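Local coordinates for protein flap endonuclease 1 (Methanocaldococcus jannaschii, PDB 1A76) that cuts 5'-flap structures and degrades DNA from 5' ends during replication and repair, using magnesium ions that probably take part in the reaction, at residues 61-66 and 299-304; 279-284 and 307-312; 207-212 and 241-246. One frame throughout, in Å; residues are numbered along the deposited sequence.

Contact 1. Residues 61-66 and 299-304; sequences VFYKTI and DRVKKH
The rings of Y63 and H304 meet edge to face. Y63 brings its CE1 rim over one face of the H304 imidazole, 4.9 Å between ring centroids, with the two planes at 88°. On the Y63 ring itself, one face is covered by F62, whose CD2 stands over its centre, while the edge is the part that reaches H304. The F62 ring has CD1 of I66 over one face, displaced toward the rim, and Y63 CD2 at its edge. That same I66 methyl lies at the edge of the imidazole, near its plane, and is 3.7 Å from H304 CB. F62 touches the base of the histidine obliquely, CE2 to CB 3.6 Å, and sets CZ 4.1 Å from CG1 of V301. Its CG is anti to the backbone N (chi1 -175°), on a CB that points to helix 298-315; the outer ring atoms CE2 and CZ make the contact. At the far end of the Y63 ring, the hydroxyl lies across the aliphatic chain of R300, the two side chains at about a right angle: OH is 3.2 Å from R300 CG, and 3.7 Å from CG2 of V301. No hydrogen bond joins the two segments, so the contact rests on aromatic and apolar packing. I286 of helix 283-292 touches both F62 and V301, and M142 of helix 129-142 also touches F62. The segment axes come within 11.6 Å at an angle of 38°, a helix-on-helix packing that sets helix 298-315, the last modelled helix, against helix 56-70 of the N-domain.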
loop_
_atom_site.group_PDB
_atom_site.type_symbol
_atom_site.label_atom_id
_atom_site.label_comp_id
_atom_site.label_asym_id
_atom_site.label_seq_id
_atom_site.Cartn_x
_atom_site.Cartn_y
_atom_site.Cartn_z
ATOM N N VAL A 61 11.857 4.054 4.482
ATOM C CA VAL A 61 11.211 3.676 5.732
ATOM C C VAL A 61 11.730 4.530 6.895
ATOM O O VAL A 61 10.960 5.096 7.681
ATOM C CB VAL A 61 11.471 2.176 6.033
ATOM C CG1 VAL A 61 11.024 1.826 7.444
ATOM C CG2 VAL A 61 10.743 1.325 5.019
ATOM N N PHE A 62 13.049 4.619 6.990
ATOM C CA PHE A 62 13.713 5.366 8.051
ATOM C C PHE A 62 13.468 6.864 7.969
ATOM O O PHE A 62 12.813 7.434 8.840
ATOM C CB PHE A 62 15.218 5.076 8.006
ATOM C CG PHE A 62 15.995 5.693 9.137
ATOM C CD1 PHE A 62 15.800 5.271 10.451
ATOM C CD2 PHE A 62 16.932 6.696 8.882
ATOM C CE1 PHE A 62 16.522 5.833 11.495
ATOM C CE2 PHE A 62 17.668 7.272 9.921
ATOM C CZ PHE A 62 17.461 6.839 11.233
ATOM N N TYR A 63 13.988 7.494 6.919
ATOM C CA TYR A 63 13.867 8.936 6.720
ATOM C C TYR A 63 12.462 9.472 6.498
ATOM O O TYR A 63 12.122 10.541 7.022
ATOM C CB TYR A 63 14.772 9.388 5.563
ATOM C CG TYR A 63 16.241 9.228 5.888
ATOM C CD1 TYR A 63 16.844 10.020 6.867
ATOM C CD2 TYR A 63 17.007 8.240 5.277
ATOM C CE1 TYR A 63 18.168 9.829 7.235
ATOM C CE2 TYR A 63 18.339 8.039 5.639
ATOM C CZ TYR A 63 18.909 8.835 6.619
ATOM O OH TYR A 63 20.202 8.619 7.014
ATOM N N LYS A 64 11.653 8.748 5.723
ATOM C CA LYS A 64 10.286 9.185 5.460
ATOM C C LYS A 64 9.471 9.145 6.741
ATOM O O LYS A 64 8.720 10.070 7.025
ATOM C CB LYS A 64 9.609 8.300 4.408
ATOM C CG LYS A 64 8.758 9.051 3.402
ATOM C CD LYS A 64 9.599 10.053 2.618
ATOM C CE LYS A 64 8.936 11.426 2.599
ATOM N NZ LYS A 64 9.120 12.130 1.293
ATOM N N THR A 65 9.617 8.074 7.514
ATOM C CA THR A 65 8.880 7.952 8.767
ATOM C C THR A 65 9.260 9.064 9.763
ATOM O O THR A 65 8.387 9.623 10.435
ATOM C CB THR A 65 9.110 6.564 9.428
ATOM O OG1 THR A 65 8.630 5.527 8.563
ATOM C CG2 THR A 65 8.369 6.472 10.760
ATOM N N ILE A 66 10.550 9.385 9.859
ATOM C CA ILE A 66 10.993 10.441 10.775
ATOM C C ILE A 66 10.480 11.794 10.282
ATOM O O ILE A 66 10.051 12.632 11.076
ATOM C CB ILE A 66 12.551 10.485 10.901
ATOM C CG1 ILE A 66 13.051 9.247 11.649
ATOM C CG2 ILE A 66 12.989 11.728 11.685
ATOM C CD1 ILE A 66 14.582 9.106 11.692
ATOM N N ASP A 299 27.049 9.651 10.284
ATOM C CA ASP A 299 26.656 10.960 10.782
ATOM C C ASP A 299 25.156 11.209 10.621
ATOM O O ASP A 299 24.468 11.566 11.580
ATOM C CB ASP A 299 27.440 12.056 10.046
ATOM C CG ASP A 299 28.857 12.242 10.585
ATOM O OD1 ASP A 299 29.212 11.606 11.603
ATOM O OD2 ASP A 299 29.616 13.033 9.979
ATOM N N ARG A 300 24.657 11.030 9.400
ATOM C CA ARG A 300 23.244 11.253 9.115
ATOM C C ARG A 300 22.348 10.351 9.943
ATOM O O ARG A 300 21.358 10.803 10.509
ATOM C CB ARG A 300 22.954 11.031 7.627
ATOM C CG ARG A 300 21.597 11.542 7.187
ATOM C CD ARG A 300 21.403 11.381 5.687
ATOM N NE ARG A 300 22.043 12.453 4.930
ATOM C CZ ARG A 300 23.167 12.315 4.233
ATOM N NH1 ARG A 300 23.786 11.143 4.189
ATOM N NH2 ARG A 300 23.671 13.348 3.576
ATOM N N VAL A 301 22.689 9.073 10.020
ATOM C CA VAL A 301 21.869 8.156 10.798
ATOM C C VAL A 301 21.902 8.542 12.279
ATOM O O VAL A 301 20.854 8.647 12.916
ATOM C CB VAL A 301 22.323 6.680 10.594
ATOM C CG1 VAL A 301 21.419 5.728 11.407
ATOM C CG2 VAL A 301 22.239 6.318 9.095
ATOM N N LYS A 302 23.096 8.786 12.816
ATOM C CA LYS A 302 23.219 9.164 14.220
ATOM C C LYS A 302 22.314 10.348 14.541
ATOM O O LYS A 302 21.532 10.325 15.497
ATOM C CB LYS A 302 24.672 9.528 14.543
ATOM C CG LYS A 302 24.882 10.083 15.952
ATOM C CD LYS A 302 24.594 9.014 16.995
ATOM C CE LYS A 302 24.650 9.566 18.421
ATOM N NZ LYS A 302 23.646 8.884 19.308
ATOM N N LYS A 303 22.418 11.387 13.725
ATOM C CA LYS A 303 21.623 12.583 13.918
ATOM C C LYS A 303 20.130 12.272 13.902
ATOM O O LYS A 303 19.364 12.802 14.709
ATOM C CB LYS A 303 21.954 13.602 12.827
ATOM C CG LYS A 303 21.241 14.927 12.987
ATOM C CD LYS A 303 21.446 15.797 11.764
ATOM C CE LYS A 303 22.058 17.128 12.145
ATOM N NZ LYS A 303 21.146 17.894 13.046
ATOM N N HIS A 304 19.713 11.406 12.990
ATOM C CA HIS A 304 18.304 11.084 12.903
ATOM C C HIS A 304 17.766 10.176 13.989
ATOM O O HIS A 304 16.635 10.369 14.428
ATOM C CB HIS A 304 17.983 10.529 11.521
ATOM C CG HIS A 304 17.984 11.582 10.462
ATOM N ND1 HIS A 304 16.847 12.271 10.096
ATOM C CD2 HIS A 304 18.996 12.117 9.742
ATOM C CE1 HIS A 304 17.162 13.184 9.196
ATOM N NE2 HIS A 304 18.458 13.110 8.964
#

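Contact 2. Residues 279-284 and 307-312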
loop_
_atom_site.group_PDB
_atom_site.type_symbol
_atom_site.label_atom_id
_atom_site.label_comp_id
_atom_site.label_asym_id
_atom_site.label_seq_id
_atom_site.Cartn_x
_atom_site.Cartn_y
_atom_site.Cartn_z
ATOM N N LYS A 279 7.225 3.336 20.564
ATOM C CA LYS A 279 8.192 2.928 21.575
ATOM C C LYS A 279 9.510 3.639 21.297
ATOM O O LYS A 279 9.756 4.063 20.170
ATOM C CB LYS A 279 8.417 1.413 21.514
ATOM C CG LYS A 279 7.144 0.594 21.472
ATOM C CD LYS A 279 7.439 -0.895 21.630
ATOM C CE LYS A 279 6.782 -1.468 22.887
ATOM N NZ LYS A 279 5.364 -1.910 22.676
ATOM N N LEU A 280 10.367 3.758 22.306
ATOM C CA LEU A 280 11.644 4.425 22.092
ATOM C C LEU A 280 12.504 3.607 21.127
ATOM O O LEU A 280 12.510 2.379 21.181
ATOM C CB LEU A 280 12.362 4.623 23.428
ATOM C CG LEU A 280 11.604 5.632 24.292
ATOM C CD1 LEU A 280 12.161 5.622 25.716
ATOM C CD2 LEU A 280 11.710 7.008 23.672
ATOM N N PRO A 281 13.235 4.282 20.227
ATOM C CA PRO A 281 14.090 3.583 19.255
ATOM C C PRO A 281 15.381 2.979 19.821
ATOM O O PRO A 281 16.015 3.563 20.709
ATOM C CB PRO A 281 14.397 4.651 18.210
ATOM C CG PRO A 281 14.276 5.951 18.948
ATOM C CD PRO A 281 13.291 5.749 20.066
ATOM N N ASP A 282 15.753 1.812 19.297
ATOM C CA ASP A 282 16.976 1.134 19.706
ATOM C C ASP A 282 18.051 1.752 18.815
ATOM O O ASP A 282 18.310 1.271 17.709
ATOM C CB ASP A 282 16.852 -0.383 19.456
ATOM C CG ASP A 282 18.170 -1.129 19.641
ATOM O OD1 ASP A 282 19.197 -0.493 19.987
ATOM O OD2 ASP A 282 18.181 -2.368 19.433
ATOM N N LYS A 283 18.643 2.843 19.304
ATOM C CA LYS A 283 19.664 3.581 18.576
ATOM C C LYS A 283 20.807 2.718 18.051
ATOM O O LYS A 283 21.215 2.869 16.908
ATOM C CB LYS A 283 20.237 4.698 19.450
ATOM C CG LYS A 283 19.227 5.788 19.835
ATOM C CD LYS A 283 19.918 6.956 20.534
ATOM C CE LYS A 283 19.028 8.201 20.543
ATOM N NZ LYS A 283 19.587 9.293 21.403
ATOM N N GLU A 284 21.311 1.822 18.892
ATOM C CA GLU A 284 22.427 0.947 18.538
ATOM C C GLU A 284 22.081 -0.035 17.425
ATOM O O GLU A 284 22.864 -0.238 16.492
ATOM C CB GLU A 284 22.885 0.163 19.778
ATOM C CG GLU A 284 23.566 1.006 20.857
ATOM C CD GLU A 284 22.589 1.901 21.590
ATOM O OE1 GLU A 284 21.482 1.416 21.913
ATOM O OE2 GLU A 284 22.917 3.083 21.832
ATOM N N LYS A 307 17.162 12.308 16.867
ATOM C CA LYS A 307 15.961 13.114 16.682
ATOM C C LYS A 307 14.725 12.221 16.838
ATOM O O LYS A 307 13.726 12.639 17.422
ATOM C CB LYS A 307 15.952 13.755 15.291
ATOM C CG LYS A 307 17.199 14.562 14.962
ATOM C CD LYS A 307 16.873 15.711 14.019
ATOM C CE LYS A 307 17.775 15.685 12.801
ATOM N NZ LYS A 307 17.816 14.313 12.216
ATOM N N LEU A 308 14.789 10.995 16.318
ATOM C CA LEU A 308 13.651 10.074 16.424
ATOM C C LEU A 308 13.362 9.764 17.882
ATOM O O LEU A 308 12.217 9.762 18.313
ATOM C CB LEU A 308 13.903 8.763 15.658
ATOM C CG LEU A 308 12.889 7.629 15.939
ATOM C CD1 LEU A 308 11.482 8.033 15.484
ATOM C CD2 LEU A 308 13.332 6.351 15.228
ATOM N N TYR A 309 14.413 9.500 18.645
ATOM C CA TYR A 309 14.267 9.196 20.068
ATOM C C TYR A 309 13.545 10.332 20.812
ATOM O O TYR A 309 12.600 10.102 21.570
ATOM C CB TYR A 309 15.656 8.982 20.680
ATOM C CG TYR A 309 15.648 8.481 22.105
ATOM C CD1 TYR A 309 15.602 9.374 23.181
ATOM C CD2 TYR A 309 15.694 7.110 22.384
ATOM C CE1 TYR A 309 15.602 8.920 24.498
ATOM C CE2 TYR A 309 15.694 6.638 23.709
ATOM C CZ TYR A 309 15.648 7.551 24.755
ATOM O OH TYR A 309 15.653 7.097 26.050
ATOM N N ASN A 310 14.001 11.558 20.597
ATOM C CA ASN A 310 13.412 12.713 21.269
ATOM C C ASN A 310 11.971 12.972 20.846
ATOM O O ASN A 310 11.155 13.383 21.658
ATOM C CB ASN A 310 14.282 13.951 21.028
ATOM C CG ASN A 310 15.572 13.911 21.835
ATOM O OD1 ASN A 310 15.637 13.270 22.889
ATOM N ND2 ASN A 310 16.605 14.595 21.345
ATOM N N LEU A 311 11.654 12.729 19.580
ATOM C CA LEU A 311 10.285 12.922 19.095
ATOM C C LEU A 311 9.355 11.960 19.823
ATOM O O LEU A 311 8.318 12.352 20.352
ATOM C CB LEU A 311 10.206 12.666 17.581
ATOM C CG LEU A 311 10.776 13.764 16.672
ATOM C CD1 LEU A 311 11.049 13.192 15.293
ATOM C CD2 LEU A 311 9.796 14.930 16.576
ATOM N N ILE A 312 9.727 10.688 19.857
ATOM C CA ILE A 312 8.901 9.704 20.533
ATOM C C ILE A 312 8.892 9.983 22.030
ATOM O O ILE A 312 7.853 9.902 22.674
ATOM C CB ILE A 312 9.399 8.273 20.221
ATOM C CG1 ILE A 312 9.207 8.005 18.719
ATOM C CG2 ILE A 312 8.654 7.248 21.071
ATOM C CD1 ILE A 312 9.713 6.661 18.217
#
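P281 projects from the extended chain against Y309 as the main bump of this interface. Its CG comes to 3.4 Å from Y309 CA, and its CD to 3.6 Å from the ring atom CD2 of Y309, so the proline sits in a hollow floored by the helix backbone at Y309, with L308, the Y309 ring and I312 CD1 round it. L308 supplies one wall, with CD2 3.6 Å from P281 CB. The neighbouring L280 takes the Y309 ring instead: its CD2 methyl stands over one face, 4.1 Å from the centroid and nearly along the ring normal, in a CH-pi contact, while CD1 lies beside the hydroxyl. L280 CD2 and K283 CE lie on opposite sides of the tyrosine ring. The extended lysine crosses the ring base at about a right angle, CE 3.5 Å from Y309 CB, before its NZ forms a salt bridge with D306. At the other end I312 CD1 abuts the carbonyl O of K279 at 3.3 Å. D282, the centre of an inverse gamma turn, has its CB pointing away from 307-312 and caps the start of helix 283-292 through OD1 to G285 N. Around the contact, the extended loop is pinned by backbone bonds from K279 to G143 and from D282 to L141 of helix 129-142, while the L308 side chain also touches I66 and L69 of helix 56-70 and M142 of helix 129-142.

Contact 3. Residues 207-212 and 241-246; sequences LRISLD and LVRSGV
R243 reaches from the last turn of helix 235-244 to the Schellman motif that ends helix 200-207, where R208 takes positive phi. Helices 211-221 and 235-244, which follow this turn, are consistent with the helix-three-turn-helix element of FEN1 relatives. The R243 chain bends at chi2 and chi3 and lies at about a right angle to I209, with its CD 3.8 Å from I209 CG2. CB of R208 points to 241-246, and the rest of its chain, bent at chi2 and chi3, turns off: the two arginine side chains cross obliquely, with guanidinium planes 40° apart. Their nearest approach is tight, R208 CB to R243 NH2 at 2.9 Å, whereas R208 NE is 5.5 Å from R243 NH2, close enough that the like charges may repel somewhat. I209 is the buried member of the contact. Its CG2, anti to the carbonyl carbon, also meets V242 CG1, at 4.3 Å; I217 and Y239 touch its side chain as well. S210 next caps helix 211-221 through OG to the backbone N of D213. Beyond R243, the helix finishes in a second Schellman motif at G245, which has positive phi: G245 N bonds to V242 O, and V246 N, weakly, to L241 O. The hydrogen bond assigned across the contact is weak: L207 O lies at the edge of the R243 guanidinium, near its plane, already receives the Y239 hydroxyl, and accepts from R243 NE a bond that is long at 3.4 Å but nearly straight, with an N-H...O angle of 169°.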
loop_
_atom_site.group_PDB
_atom_site.type_symbol
_atom_site.label_atom_id
_atom_site.label_comp_id
_atom_site.label_asym_id
_atom_site.label_seq_id
_atom_site.Cartn_x
_atom_site.Cartn_y
_atom_site.Cartn_z
ATOM N N LEU A 207 -20.085 13.595 -7.373
ATOM C CA LEU A 207 -20.411 12.785 -8.549
ATOM C C LEU A 207 -21.835 12.225 -8.491
ATOM O O LEU A 207 -22.345 11.686 -9.473
ATOM C CB LEU A 207 -19.412 11.629 -8.696
ATOM C CG LEU A 207 -18.010 11.973 -9.226
ATOM C CD1 LEU A 207 -17.147 10.721 -9.248
ATOM C CD2 LEU A 207 -18.101 12.544 -10.624
ATOM N N ARG A 208 -22.472 12.348 -7.334
ATOM C CA ARG A 208 -23.837 11.870 -7.155
ATOM C C ARG A 208 -23.921 10.351 -7.250
ATOM O O ARG A 208 -24.800 9.818 -7.914
ATOM C CB ARG A 208 -24.760 12.501 -8.199
ATOM C CG ARG A 208 -25.275 13.875 -7.831
ATOM C CD ARG A 208 -26.632 13.782 -7.133
ATOM N NE ARG A 208 -26.571 14.366 -5.802
ATOM C CZ ARG A 208 -27.593 14.935 -5.169
ATOM N NH1 ARG A 208 -28.791 15.006 -5.739
ATOM N NH2 ARG A 208 -27.402 15.462 -3.967
ATOM N N ILE A 209 -23.003 9.657 -6.585
ATOM C CA ILE A 209 -22.996 8.197 -6.612
ATOM C C ILE A 209 -22.698 7.591 -5.234
ATOM O O ILE A 209 -22.213 8.271 -4.330
ATOM C CB ILE A 209 -21.959 7.653 -7.644
ATOM C CG1 ILE A 209 -20.538 8.022 -7.236
ATOM C CG2 ILE A 209 -22.235 8.243 -9.009
ATOM C CD1 ILE A 209 -19.485 7.426 -8.172
ATOM N N SER A 210 -23.018 6.311 -5.084
ATOM C CA SER A 210 -22.771 5.581 -3.840
ATOM C C SER A 210 -21.407 4.900 -3.934
ATOM O O SER A 210 -20.789 4.859 -5.004
ATOM C CB SER A 210 -23.851 4.505 -3.628
ATOM O OG SER A 210 -23.688 3.438 -4.550
ATOM N N LEU A 211 -20.938 4.363 -2.814
ATOM C CA LEU A 211 -19.656 3.656 -2.798
ATOM C C LEU A 211 -19.811 2.437 -3.715
ATOM O O LEU A 211 -18.901 2.099 -4.476
ATOM C CB LEU A 211 -19.318 3.201 -1.383
ATOM C CG LEU A 211 -17.889 2.789 -0.960
ATOM C CD1 LEU A 211 -17.960 1.431 -0.333
ATOM C CD2 LEU A 211 -16.897 2.807 -2.128
ATOM N N ASP A 212 -20.971 1.783 -3.641
ATOM C CA ASP A 212 -21.229 0.617 -4.489
ATOM C C ASP A 212 -21.109 1.003 -5.974
ATOM O O ASP A 212 -20.557 0.235 -6.764
ATOM C CB ASP A 212 -22.617 0.023 -4.194
ATOM C CG ASP A 212 -22.638 -0.848 -2.929
ATOM O OD1 ASP A 212 -21.596 -1.431 -2.543
ATOM O OD2 ASP A 212 -23.722 -0.948 -2.315
ATOM N N LEU A 241 -23.119 4.684 -17.491
ATOM C CA LEU A 241 -23.920 3.471 -17.325
ATOM C C LEU A 241 -24.421 3.368 -15.889
ATOM O O LEU A 241 -25.529 2.910 -15.632
ATOM C CB LEU A 241 -23.093 2.224 -17.687
ATOM C CG LEU A 241 -22.742 2.069 -19.175
ATOM C CD1 LEU A 241 -21.681 0.976 -19.370
ATOM C CD2 LEU A 241 -24.022 1.759 -19.965
ATOM N N VAL A 242 -23.595 3.799 -14.947
ATOM C CA VAL A 242 -23.977 3.774 -13.544
ATOM C C VAL A 242 -25.142 4.733 -13.287
ATOM O O VAL A 242 -26.141 4.348 -12.677
ATOM C CB VAL A 242 -22.779 4.158 -12.638
ATOM C CG1 VAL A 242 -23.277 4.781 -11.329
ATOM C CG2 VAL A 242 -21.936 2.912 -12.357
ATOM N N ARG A 243 -25.032 5.971 -13.759
ATOM C CA ARG A 243 -26.096 6.945 -13.544
ATOM C C ARG A 243 -27.391 6.528 -14.242
ATOM O O ARG A 243 -28.486 6.928 -13.833
ATOM C CB ARG A 243 -25.654 8.329 -14.030
ATOM C CG ARG A 243 -24.540 8.945 -13.189
ATOM C CD ARG A 243 -24.894 8.926 -11.701
ATOM N NE ARG A 243 -24.999 10.274 -11.149
ATOM C CZ ARG A 243 -26.013 11.102 -11.379
ATOM N NH1 ARG A 243 -27.019 10.725 -12.151
ATOM N NH2 ARG A 243 -26.017 12.314 -10.845
ATOM N N SER A 244 -27.266 5.710 -15.284
ATOM C CA SER A 244 -28.439 5.249 -16.021
ATOM C C SER A 244 -29.148 4.109 -15.318
ATOM O O SER A 244 -30.284 3.792 -15.642
ATOM C CB SER A 244 -28.048 4.812 -17.431
ATOM O OG SER A 244 -27.812 5.949 -18.231
ATOM N N GLY A 245 -28.471 3.486 -14.363
ATOM C CA GLY A 245 -29.079 2.393 -13.629
ATOM C C GLY A 245 -29.029 1.036 -14.302
ATOM O O GLY A 245 -29.836 0.167 -13.981
ATOM N N VAL A 246 -28.090 0.844 -15.225
ATOM C CA VAL A 246 -27.953 -0.430 -15.931
ATOM C C VAL A 246 -26.558 -1.034 -15.774
ATOM O O VAL A 246 -26.270 -2.084 -16.343
ATOM C CB VAL A 246 -28.222 -0.274 -17.447
ATOM C CG1 VAL A 246 -29.641 0.221 -17.688
ATOM C CG2 VAL A 246 -27.218 0.687 -18.053
#

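How the contacts relate
Contacts 1 and 2 are neighbours, their centres 10 Å apart, and touch where I66 CD1 meets L308 CB at 4.0 Å. In sequence their segments alternate, 61-66, 279-284, 299-304, 307-312. Because both use helix 298-315, that helix packs on the N-domain, through helix 56-70, and on the chain after the I-domain that leads into helix 283-292. Contact 3 lies on the opposite side of the chain's centre, about 46 Å from contact 1 and 49 Å from contact 2 between centres. Its segments fall between 61-66 and 279-284, within the I-domain, making it a separate, more superficial helix junction.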